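Local coordinates for methionine-binding protein (Coxiella burnetii, PDB 3TQW) that binds methionine and probably delivers it to an ABC transporter as the periplasmic substrate-binding lipoprotein of that uptake system, at residues A[78-86]-A[229-240]; A[118-129]-A[135-146]. All coordinates share one frame; numbering follows the deposited sequence.

Contact 1 (A[78-86]-A[229-240]); sequences IGKTFVYPM and AKKIFGDGAIPA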
loop_
_atom_site.group_PDB
_atom_site.type_symbol
_atom_site.label_atom_id
_atom_site.label_comp_id
_atom_site.label_asym_id
_atom_site.label_seq_id
_atom_site.Cartn_x
_atom_site.Cartn_y
_atom_site.Cartn_z
ATOM N N ILE A 78 -3.488 -7.835 13.580
ATOM C CA ILE A 78 -3.052 -7.779 14.976
ATOM C C ILE A 78 -2.216 -6.535 15.290
ATOM O O ILE A 78 -1.598 -6.442 16.351
ATOM C CB ILE A 78 -2.304 -9.054 15.405
ATOM C CG1 ILE A 78 -1.125 -9.340 14.471
ATOM C CG2 ILE A 78 -3.265 -10.229 15.420
ATOM C CD1 ILE A 78 -0.149 -10.390 15.017
ATOM N N GLY A 79 -2.205 -5.575 14.371
ATOM C CA GLY A 79 -1.502 -4.328 14.614
ATOM C C GLY A 79 -1.066 -3.593 13.363
ATOM O O GLY A 79 -0.903 -4.193 12.296
ATOM N N LYS A 80 -0.872 -2.286 13.503
ATOM C CA LYS A 80 -0.470 -1.431 12.394
ATOM C C LYS A 80 1.047 -1.291 12.338
ATOM O O LYS A 80 1.733 -1.397 13.358
ATOM C CB LYS A 80 -1.116 -0.049 12.530
ATOM C CG LYS A 80 -2.633 -0.063 12.543
ATOM C CD LYS A 80 -3.190 1.345 12.748
ATOM C CE LYS A 80 -4.708 1.342 12.851
ATOM N NZ LYS A 80 -5.190 0.642 14.077
ATOM N N THR A 81 1.569 -1.048 11.141
ATOM C CA THR A 81 3.003 -0.875 10.959
ATOM C C THR A 81 3.316 0.562 10.568
ATOM O O THR A 81 3.751 1.364 11.396
ATOM C CB THR A 81 3.541 -1.829 9.877
ATOM O OG1 THR A 81 2.798 -1.638 8.660
ATOM C CG2 THR A 81 3.383 -3.263 10.328
ATOM N N PHE A 82 3.094 0.883 9.299
ATOM C CA PHE A 82 3.286 2.240 8.817
ATOM C C PHE A 82 2.179 2.589 7.845
ATOM O O PHE A 82 1.588 1.706 7.224
ATOM C CB PHE A 82 4.633 2.376 8.088
ATOM C CG PHE A 82 5.829 2.065 8.943
ATOM C CD1 PHE A 82 6.541 3.084 9.554
ATOM C CD2 PHE A 82 6.249 0.760 9.125
ATOM C CE1 PHE A 82 7.638 2.802 10.341
ATOM C CE2 PHE A 82 7.348 0.470 9.914
ATOM C CZ PHE A 82 8.046 1.491 10.520
ATOM N N VAL A 83 1.882 3.876 7.722
ATOM C CA VAL A 83 1.065 4.347 6.617
ATOM C C VAL A 83 2.003 4.925 5.562
ATOM O O VAL A 83 2.995 5.577 5.892
ATOM C CB VAL A 83 0.030 5.400 7.059
ATOM C CG1 VAL A 83 0.714 6.580 7.731
ATOM C CG2 VAL A 83 -0.805 5.861 5.867
ATOM N N TYR A 84 1.699 4.660 4.296
ATOM C CA TYR A 84 2.547 5.091 3.190
ATOM C C TYR A 84 1.736 5.998 2.270
ATOM O O TYR A 84 1.156 5.527 1.291
ATOM C CB TYR A 84 3.058 3.884 2.393
ATOM C CG TYR A 84 3.845 2.867 3.195
ATOM C CD1 TYR A 84 5.198 3.061 3.466
ATOM C CD2 TYR A 84 3.243 1.698 3.655
ATOM C CE1 TYR A 84 5.929 2.125 4.189
ATOM C CE2 TYR A 84 3.968 0.756 4.383
ATOM C CZ TYR A 84 5.311 0.978 4.646
ATOM O OH TYR A 84 6.035 0.050 5.364
ATOM N N PRO A 85 1.683 7.304 2.585
ATOM C CA PRO A 85 0.825 8.220 1.827
ATOM C C PRO A 85 1.043 8.106 0.329
ATOM O O PRO A 85 2.166 8.269 -0.152
ATOM C CB PRO A 85 1.255 9.598 2.338
ATOM C CG PRO A 85 1.666 9.336 3.742
ATOM C CD PRO A 85 2.362 7.988 3.700
HETATM N N MSE A 86 -0.037 7.827 -0.394
HETATM C CA MSE A 86 0.020 7.600 -1.836
HETATM C C MSE A 86 0.232 8.892 -2.622
HETATM O O MSE A 86 -0.391 9.923 -2.333
HETATM C CB MSE A 86 -1.264 6.903 -2.301
HETATM C CG MSE A 86 -1.414 6.795 -3.809
HETATM SE SE MSE A 86 -3.100 5.939 -4.299
HETATM C CE MSE A 86 -2.587 4.083 -4.009
ATOM N N ALA A 229 13.180 2.388 8.330
ATOM C CA ALA A 229 12.087 2.948 7.541
ATOM C C ALA A 229 12.476 4.327 7.018
ATOM O O ALA A 229 12.230 4.648 5.855
ATOM C CB ALA A 229 10.811 3.026 8.369
ATOM N N LYS A 230 13.089 5.135 7.878
ATOM C CA LYS A 230 13.583 6.449 7.479
ATOM C C LYS A 230 14.549 6.358 6.300
ATOM O O LYS A 230 14.474 7.156 5.369
ATOM C CB LYS A 230 14.283 7.153 8.649
ATOM C CG LYS A 230 13.421 8.160 9.403
ATOM C CD LYS A 230 12.519 7.476 10.419
ATOM C CE LYS A 230 11.689 8.482 11.216
ATOM N NZ LYS A 230 10.745 7.815 12.174
ATOM N N LYS A 231 15.459 5.391 6.336
ATOM C CA LYS A 231 16.450 5.267 5.270
ATOM C C LYS A 231 15.820 4.760 3.968
ATOM O O LYS A 231 16.204 5.180 2.881
ATOM C CB LYS A 231 17.603 4.354 5.688
ATOM C CG LYS A 231 18.360 4.800 6.944
ATOM C CD LYS A 231 19.724 4.127 7.010
ATOM C CE LYS A 231 20.248 3.974 8.440
ATOM N NZ LYS A 231 19.809 5.045 9.370
ATOM N N ILE A 232 14.848 3.860 4.088
ATOM C CA ILE A 232 14.229 3.244 2.922
ATOM C C ILE A 232 13.140 4.127 2.308
ATOM O O ILE A 232 13.058 4.261 1.088
ATOM C CB ILE A 232 13.641 1.855 3.273
ATOM C CG1 ILE A 232 14.748 0.908 3.755
ATOM C CG2 ILE A 232 12.910 1.256 2.077
ATOM C CD1 ILE A 232 14.226 -0.271 4.551
ATOM N N PHE A 233 12.318 4.738 3.160
ATOM C CA PHE A 233 11.121 5.455 2.711
ATOM C C PHE A 233 11.150 6.965 2.953
ATOM O O PHE A 233 10.308 7.702 2.426
ATOM C CB PHE A 233 9.876 4.886 3.396
ATOM C CG PHE A 233 9.612 3.439 3.086
ATOM C CD1 PHE A 233 8.975 3.073 1.910
ATOM C CD2 PHE A 233 9.989 2.446 3.977
ATOM C CE1 PHE A 233 8.727 1.733 1.620
ATOM C CE2 PHE A 233 9.740 1.110 3.697
ATOM C CZ PHE A 233 9.106 0.755 2.518
ATOM N N GLY A 234 12.099 7.427 3.761
ATOM C CA GLY A 234 12.112 8.821 4.172
ATOM C C GLY A 234 10.767 9.200 4.763
ATOM O O GLY A 234 10.156 8.413 5.495
ATOM N N ASP A 235 10.293 10.400 4.433
ATOM C CA ASP A 235 8.994 10.873 4.904
ATOM C C ASP A 235 7.829 10.093 4.291
ATOM O O ASP A 235 6.670 10.356 4.608
ATOM C CB ASP A 235 8.824 12.365 4.603
ATOM C CG ASP A 235 9.845 13.224 5.328
ATOM O OD1 ASP A 235 10.372 12.773 6.367
ATOM O OD2 ASP A 235 10.118 14.352 4.863
ATOM N N GLY A 236 8.139 9.142 3.416
ATOM C CA GLY A 236 7.117 8.372 2.730
ATOM C C GLY A 236 6.523 7.268 3.585
ATOM O O GLY A 236 5.545 6.628 3.189
ATOM N N ALA A 237 7.119 7.039 4.752
ATOM C CA ALA A 237 6.581 6.086 5.718
ATOM C C ALA A 237 6.360 6.764 7.062
ATOM O O ALA A 237 7.264 7.400 7.605
ATOM C CB ALA A 237 7.514 4.895 5.875
ATOM N N ILE A 238 5.152 6.627 7.593
ATOM C CA ILE A 238 4.805 7.210 8.876
ATOM C C ILE A 238 4.399 6.108 9.837
ATOM O O ILE A 238 3.469 5.359 9.558
ATOM C CB ILE A 238 3.643 8.199 8.733
ATOM C CG1 ILE A 238 3.958 9.213 7.633
ATOM C CG2 ILE A 238 3.364 8.901 10.064
ATOM C CD1 ILE A 238 2.814 10.103 7.298
ATOM N N PRO A 239 5.112 5.997 10.968
ATOM C CA PRO A 239 4.805 4.998 11.993
ATOM C C PRO A 239 3.330 5.066 12.365
ATOM O O PRO A 239 2.796 6.158 12.539
ATOM C CB PRO A 239 5.683 5.431 13.168
ATOM C CG PRO A 239 6.856 6.097 12.516
ATOM C CD PRO A 239 6.283 6.818 11.327
ATOM N N ALA A 240 2.677 3.913 12.455
ATOM C CA ALA A 240 1.244 3.872 12.717
ATOM C C ALA A 240 0.904 2.972 13.900
ATOM O O ALA A 240 -0.241 2.949 14.348
ATOM C CB ALA A 240 0.487 3.425 11.468
ATOM O OXT ALA A 240 1.753 2.254 14.434
HETATM O O HOH W 1 4.480 7.346 0.743
#

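Contact 2 (A[118-129]-A[135-146]); sequences LLLLEKAQLIQL and INATPMDIASNP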
loop_
_atom_site.group_PDB
_atom_site.type_symbol
_atom_site.label_atom_id
_atom_site.label_comp_id
_atom_site.label_asym_id
_atom_site.label_seq_id
_atom_site.Cartn_x
_atom_site.Cartn_y
_atom_site.Cartn_z
ATOM N N LEU A 118 -9.093 7.464 -6.391
ATOM C CA LEU A 118 -10.137 8.407 -6.782
ATOM C C LEU A 118 -10.314 9.489 -5.719
ATOM O O LEU A 118 -10.525 10.665 -6.036
ATOM C CB LEU A 118 -11.458 7.682 -7.054
ATOM C CG LEU A 118 -11.454 6.842 -8.332
ATOM C CD1 LEU A 118 -12.743 6.041 -8.461
ATOM C CD2 LEU A 118 -11.234 7.738 -9.552
ATOM N N LEU A 119 -10.202 9.093 -4.455
ATOM C CA LEU A 119 -10.261 10.042 -3.353
ATOM C C LEU A 119 -9.106 11.031 -3.422
ATOM O O LEU A 119 -9.272 12.211 -3.110
ATOM C CB LEU A 119 -10.261 9.312 -2.011
ATOM C CG LEU A 119 -11.602 8.704 -1.591
ATOM C CD1 LEU A 119 -11.426 7.735 -0.429
ATOM C CD2 LEU A 119 -12.604 9.801 -1.241
ATOM N N LEU A 120 -7.938 10.546 -3.837
ATOM C CA LEU A 120 -6.761 11.397 -3.983
ATOM C C LEU A 120 -6.915 12.369 -5.157
ATOM O O LEU A 120 -6.477 13.518 -5.079
ATOM C CB LEU A 120 -5.497 10.542 -4.143
ATOM C CG LEU A 120 -4.143 11.241 -4.291
ATOM C CD1 LEU A 120 -3.872 12.185 -3.136
ATOM C CD2 LEU A 120 -3.014 10.217 -4.407
ATOM N N LEU A 121 -7.528 11.909 -6.248
ATOM C CA LEU A 121 -7.794 12.790 -7.387
ATOM C C LEU A 121 -8.777 13.886 -6.989
ATOM O O LEU A 121 -8.735 15.002 -7.514
ATOM C CB LEU A 121 -8.343 12.005 -8.583
ATOM C CG LEU A 121 -7.416 10.974 -9.219
ATOM C CD1 LEU A 121 -8.170 10.152 -10.253
ATOM C CD2 LEU A 121 -6.209 11.657 -9.848
ATOM N N GLU A 122 -9.667 13.559 -6.059
ATOM C CA GLU A 122 -10.617 14.533 -5.544
ATOM C C GLU A 122 -9.904 15.546 -4.646
ATOM O O GLU A 122 -10.184 16.743 -4.695
ATOM C CB GLU A 122 -11.740 13.832 -4.783
ATOM C CG GLU A 122 -12.804 14.772 -4.269
ATOM C CD GLU A 122 -13.954 14.042 -3.604
ATOM O OE1 GLU A 122 -13.699 13.221 -2.694
ATOM O OE2 GLU A 122 -15.114 14.289 -3.998
ATOM N N LYS A 123 -8.980 15.057 -3.826
ATOM C CA LYS A 123 -8.158 15.927 -2.996
ATOM C C LYS A 123 -7.385 16.876 -3.904
ATOM O O LYS A 123 -7.203 18.051 -3.583
ATOM C CB LYS A 123 -7.195 15.086 -2.153
ATOM C CG LYS A 123 -6.235 15.872 -1.275
ATOM C CD LYS A 123 -5.267 14.919 -0.579
ATOM C CE LYS A 123 -4.242 15.660 0.259
ATOM N NZ LYS A 123 -4.893 16.418 1.354
ATOM N N ALA A 124 -6.946 16.355 -5.048
ATOM C CA ALA A 124 -6.227 17.146 -6.044
ATOM C C ALA A 124 -7.134 18.147 -6.768
ATOM O O ALA A 124 -6.673 18.894 -7.630
ATOM C CB ALA A 124 -5.544 16.229 -7.056
ATOM N N GLN A 125 -8.415 18.157 -6.414
ATOM C CA GLN A 125 -9.387 19.057 -7.035
ATOM C C GLN A 125 -9.543 18.804 -8.534
ATOM O O GLN A 125 -9.857 19.717 -9.297
ATOM C CB GLN A 125 -9.013 20.521 -6.783
ATOM C CG GLN A 125 -8.897 20.880 -5.312
ATOM C CD GLN A 125 -10.174 20.600 -4.546
ATOM O OE1 GLN A 125 -11.238 21.127 -4.875
ATOM N NE2 GLN A 125 -10.078 19.757 -3.523
ATOM N N LEU A 126 -9.325 17.561 -8.950
ATOM C CA LEU A 126 -9.462 17.188 -10.354
ATOM C C LEU A 126 -10.859 16.652 -10.653
ATOM O O LEU A 126 -11.378 16.812 -11.758
ATOM C CB LEU A 126 -8.408 16.148 -10.741
ATOM C CG LEU A 126 -6.948 16.593 -10.651
ATOM C CD1 LEU A 126 -6.003 15.429 -10.941
ATOM C CD2 LEU A 126 -6.686 17.761 -11.602
ATOM N N ILE A 127 -11.460 16.008 -9.660
ATOM C CA ILE A 127 -12.806 15.482 -9.798
ATOM C C ILE A 127 -13.548 15.661 -8.492
ATOM O O ILE A 127 -12.956 15.998 -7.470
ATOM C CB ILE A 127 -12.807 13.972 -10.132
ATOM C CG1 ILE A 127 -12.070 13.188 -9.039
ATOM C CG2 ILE A 127 -12.190 13.710 -11.499
ATOM C CD1 ILE A 127 -12.153 11.676 -9.205
ATOM N N GLN A 128 -14.852 15.428 -8.533
ATOM C CA GLN A 128 -15.653 15.354 -7.328
ATOM C C GLN A 128 -16.426 14.053 -7.370
ATOM O O GLN A 128 -16.957 13.670 -8.412
ATOM C CB GLN A 128 -16.616 16.542 -7.230
ATOM C CG GLN A 128 -15.928 17.874 -6.980
ATOM C CD GLN A 128 -16.911 19.025 -6.847
ATOM O OE1 GLN A 128 -18.124 18.836 -6.941
ATOM N NE2 GLN A 128 -16.388 20.226 -6.628
ATOM N N LEU A 129 -16.467 13.361 -6.238
ATOM C CA LEU A 129 -17.209 12.118 -6.133
ATOM C C LEU A 129 -18.595 12.403 -5.580
ATOM O O LEU A 129 -18.788 13.375 -4.851
ATOM C CB LEU A 129 -16.471 11.137 -5.224
ATOM C CG LEU A 129 -15.095 10.697 -5.732
ATOM C CD1 LEU A 129 -14.327 9.937 -4.657
ATOM C CD2 LEU A 129 -15.240 9.868 -7.002
ATOM N N ILE A 135 -14.562 5.105 0.214
ATOM C CA ILE A 135 -13.841 3.877 0.545
ATOM C C ILE A 135 -14.167 2.744 -0.432
ATOM O O ILE A 135 -13.387 1.798 -0.580
ATOM C CB ILE A 135 -14.124 3.425 1.996
ATOM C CG1 ILE A 135 -13.721 4.525 2.982
ATOM C CG2 ILE A 135 -13.389 2.128 2.317
ATOM C CD1 ILE A 135 -13.977 4.169 4.433
ATOM N N ASN A 136 -15.318 2.846 -1.096
ATOM C CA ASN A 136 -15.694 1.896 -2.143
ATOM C C ASN A 136 -15.976 2.584 -3.478
ATOM O O ASN A 136 -16.661 2.029 -4.334
ATOM C CB ASN A 136 -16.924 1.081 -1.734
ATOM C CG ASN A 136 -17.006 0.853 -0.240
ATOM O OD1 ASN A 136 -17.622 1.635 0.481
ATOM N ND2 ASN A 136 -16.392 -0.225 0.233
ATOM N N ALA A 137 -15.448 3.792 -3.656
ATOM C CA ALA A 137 -15.731 4.573 -4.861
ATOM C C ALA A 137 -15.227 3.927 -6.151
ATOM O O ALA A 137 -14.172 3.289 -6.176
ATOM C CB ALA A 137 -15.169 5.989 -4.719
ATOM N N THR A 138 -16.010 4.095 -7.212
ATOM C CA THR A 138 -15.648 3.679 -8.563
ATOM C C THR A 138 -15.778 4.911 -9.456
ATOM O O THR A 138 -16.305 5.931 -9.019
ATOM C CB THR A 138 -16.596 2.571 -9.079
ATOM O OG1 THR A 138 -16.272 2.237 -10.435
ATOM C CG2 THR A 138 -18.031 3.037 -9.028
ATOM N N PRO A 139 -15.279 4.839 -10.701
ATOM C CA PRO A 139 -15.443 5.988 -11.598
ATOM C C PRO A 139 -16.912 6.349 -11.846
ATOM O O PRO A 139 -17.210 7.479 -12.224
ATOM C CB PRO A 139 -14.782 5.511 -12.892
ATOM C CG PRO A 139 -13.726 4.541 -12.420
ATOM C CD PRO A 139 -14.340 3.837 -11.245
HETATM N N MSE A 140 -17.813 5.398 -11.629
HETATM C CA MSE A 140 -19.241 5.652 -11.762
HETATM C C MSE A 140 -19.699 6.630 -10.693
HETATM O O MSE A 140 -20.792 7.190 -10.774
HETATM C CB MSE A 140 -20.034 4.346 -11.631
HETATM C CG MSE A 140 -20.168 3.554 -12.919
HETATM SE SE MSE A 140 -21.188 4.496 -14.278
HETATM C CE MSE A 140 -19.708 4.996 -15.453
ATOM N N ASP A 141 -18.860 6.823 -9.681
ATOM C CA ASP A 141 -19.198 7.721 -8.589
ATOM C C ASP A 141 -18.626 9.112 -8.801
ATOM O O ASP A 141 -18.720 9.968 -7.925
ATOM C CB ASP A 141 -18.719 7.156 -7.253
ATOM C CG ASP A 141 -19.414 5.864 -6.892
ATOM O OD1 ASP A 141 -20.628 5.904 -6.591
ATOM O OD2 ASP A 141 -18.745 4.812 -6.901
ATOM N N ILE A 142 -18.027 9.333 -9.966
ATOM C CA ILE A 142 -17.524 10.657 -10.298
ATOM C C ILE A 142 -18.694 11.532 -10.724
ATOM O O ILE A 142 -19.340 11.273 -11.741
ATOM C CB ILE A 142 -16.460 10.611 -11.408
ATOM C CG1 ILE A 142 -15.197 9.906 -10.905
ATOM C CG2 ILE A 142 -16.109 12.018 -11.863
ATOM C CD1 ILE A 142 -14.102 9.808 -11.945
ATOM N N ALA A 143 -18.973 12.561 -9.931
ATOM C CA ALA A 143 -20.109 13.438 -10.193
ATOM C C ALA A 143 -19.693 14.652 -11.012
ATOM O O ALA A 143 -20.495 15.207 -11.757
ATOM C CB ALA A 143 -20.764 13.870 -8.889
ATOM N N SER A 144 -18.434 15.054 -10.876
ATOM C CA SER A 144 -17.914 16.200 -11.611
ATOM C C SER A 144 -16.524 15.911 -12.173
ATOM O O SER A 144 -15.614 15.518 -11.439
ATOM C CB SER A 144 -17.876 17.434 -10.707
ATOM O OG SER A 144 -17.313 18.548 -11.378
ATOM N N ASN A 145 -16.371 16.104 -13.481
ATOM C CA ASN A 145 -15.101 15.878 -14.163
ATOM C C ASN A 145 -14.866 16.952 -15.233
ATOM O O ASN A 145 -14.938 16.673 -16.429
ATOM C CB ASN A 145 -15.070 14.463 -14.761
ATOM C CG ASN A 145 -13.738 14.124 -15.421
ATOM O OD1 ASN A 145 -12.783 14.900 -15.373
ATOM N ND2 ASN A 145 -13.674 12.953 -16.042
ATOM N N PRO A 146 -14.588 18.189 -14.791
ATOM C CA PRO A 146 -14.447 19.385 -15.631
ATOM C C PRO A 146 -13.576 19.188 -16.870
ATOM O O PRO A 146 -14.000 19.541 -17.974
ATOM C CB PRO A 146 -13.791 20.394 -14.685
ATOM C CG PRO A 146 -14.277 20.003 -13.344
ATOM C CD PRO A 146 -14.390 18.500 -13.364
HETATM O O HOH W 2 -11.642 17.169 -14.494
#

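Contact 1 (A[78-86]-A[229-240])
Tyr84 sends the edge of its ring at Phe233, with CE1 standing over the centre of one Phe233 face, 3.7 Å above the plane. The centroids lie 4.9 Å apart and the planes meet at 51°, a tilted edge-to-face pair. CG of Tyr84 is anti to its own carbonyl carbon (chi1 -58°), and this turns the ring toward Phe233 in the last turn of the helix; CE1 also rests on Ala237 CB at 3.6 Å. The small methyl groups of Ala237 and Ala229 suit the neighbourhood of large rings, and the CE1 and CZ corner of Phe82 packs against Ala229 CB. CD1 of Phe82 lies 3.5 Å from Pro239 N. Val83 and Ile238, a hydrogen-bonded antiparallel pair, put their side chains on one face, and beta-branched residues suit the extended backbone there. Ile238 CD1 also meets Pro85 CG. Val83 and Ile238 are joined by backbone bonds in both directions, Val83 N to Ile238 O at 2.8 Å and Ile238 N to Val83 O at 2.9 Å; Ala240 N adds a third to Thr81 O. One water donates to both Pro85 O and Gly236 O. This is a short antiparallel edge pairing, in which the chain's last strand closes the side of a periplasmic-binding-protein lobe, and through Tyr84 it reaches the methionine pocket.

Contact 2 (A[118-129]-A[135-146])
Leu129 and Ile142 meet as branched aliphatic side chains that cross at a slant, CD2 of the leucine lying 3.9 Å from CG1 of the isoleucine. On its other branch, Leu129 CD1 touches the methyl of Ala137. Ile127 comes across Ile142 at about a right angle, and their CD1 atoms end 3.8 Å apart; CG1 of Ile127 lies between its backbone N and carbonyl carbon (chi1 58°), which carries CD1 over to that partner. From the helix, Leu118 CD1 reaches the backbone where Thr138 joins Pro139, 3.4 Å from Thr138 C, and its CD2 lies near Ile142 CD1. Leucine and isoleucine suit this side because their branches give apolar contacts between helix and ribbon and need no polar partners.

The backbone bonds make a classic beta bulge. Gln128 O accepts from two successive amides, Ala143 N at 2.8 Å and Ser144 N at 3.2 Å, while Gln128 N gives its hydrogen to Ser144 O. The CB atoms of Gln128 and Ser144 pack together on the face they share.

Other polar groups tie the pieces together. Glu122 OE2 takes the amide of Leu129 at 2.8 Å along an almost straight N-H line (179°), though from above the carboxylate plane, and so ties the helix to the strand that follows it. A water donates to Leu126 O and to Asn145 OD1, which also accepts from Leu149 N.

Helix 111-123 ends in a Schellman motif at Gln125, and the two-stranded antiparallel ribbon 128-129/142-144 runs on from it. The helix turns Leu121 toward strands 87-89, 104-108 and 150-154 of the five-stranded sheet, while Leu118, one turn earlier, packs on the 137-139 loop.

In the fold
Contact 1 is largely buried and joins elements far apart in sequence, bringing the C-terminal strand to the edge of the six-stranded sheet; contact 2 is a surface contact between near neighbours in the chain, beside the five-stranded sheet. Each combines antiparallel backbone pairing with apolar packing, but 78-86/229-240 adds aromatic rings and borders the methionine, whereas 118-129/135-146 relies on aliphatic branches, a bulge and a carboxylate. Their centres lie 25 Å apart, yet they touch where Met86 O comes 3.4 Å from Leu120 CD2. The chain runs from strand 75-83 past Met86 into strand 87-89, so segment 78-86 leads from one sheet to the other.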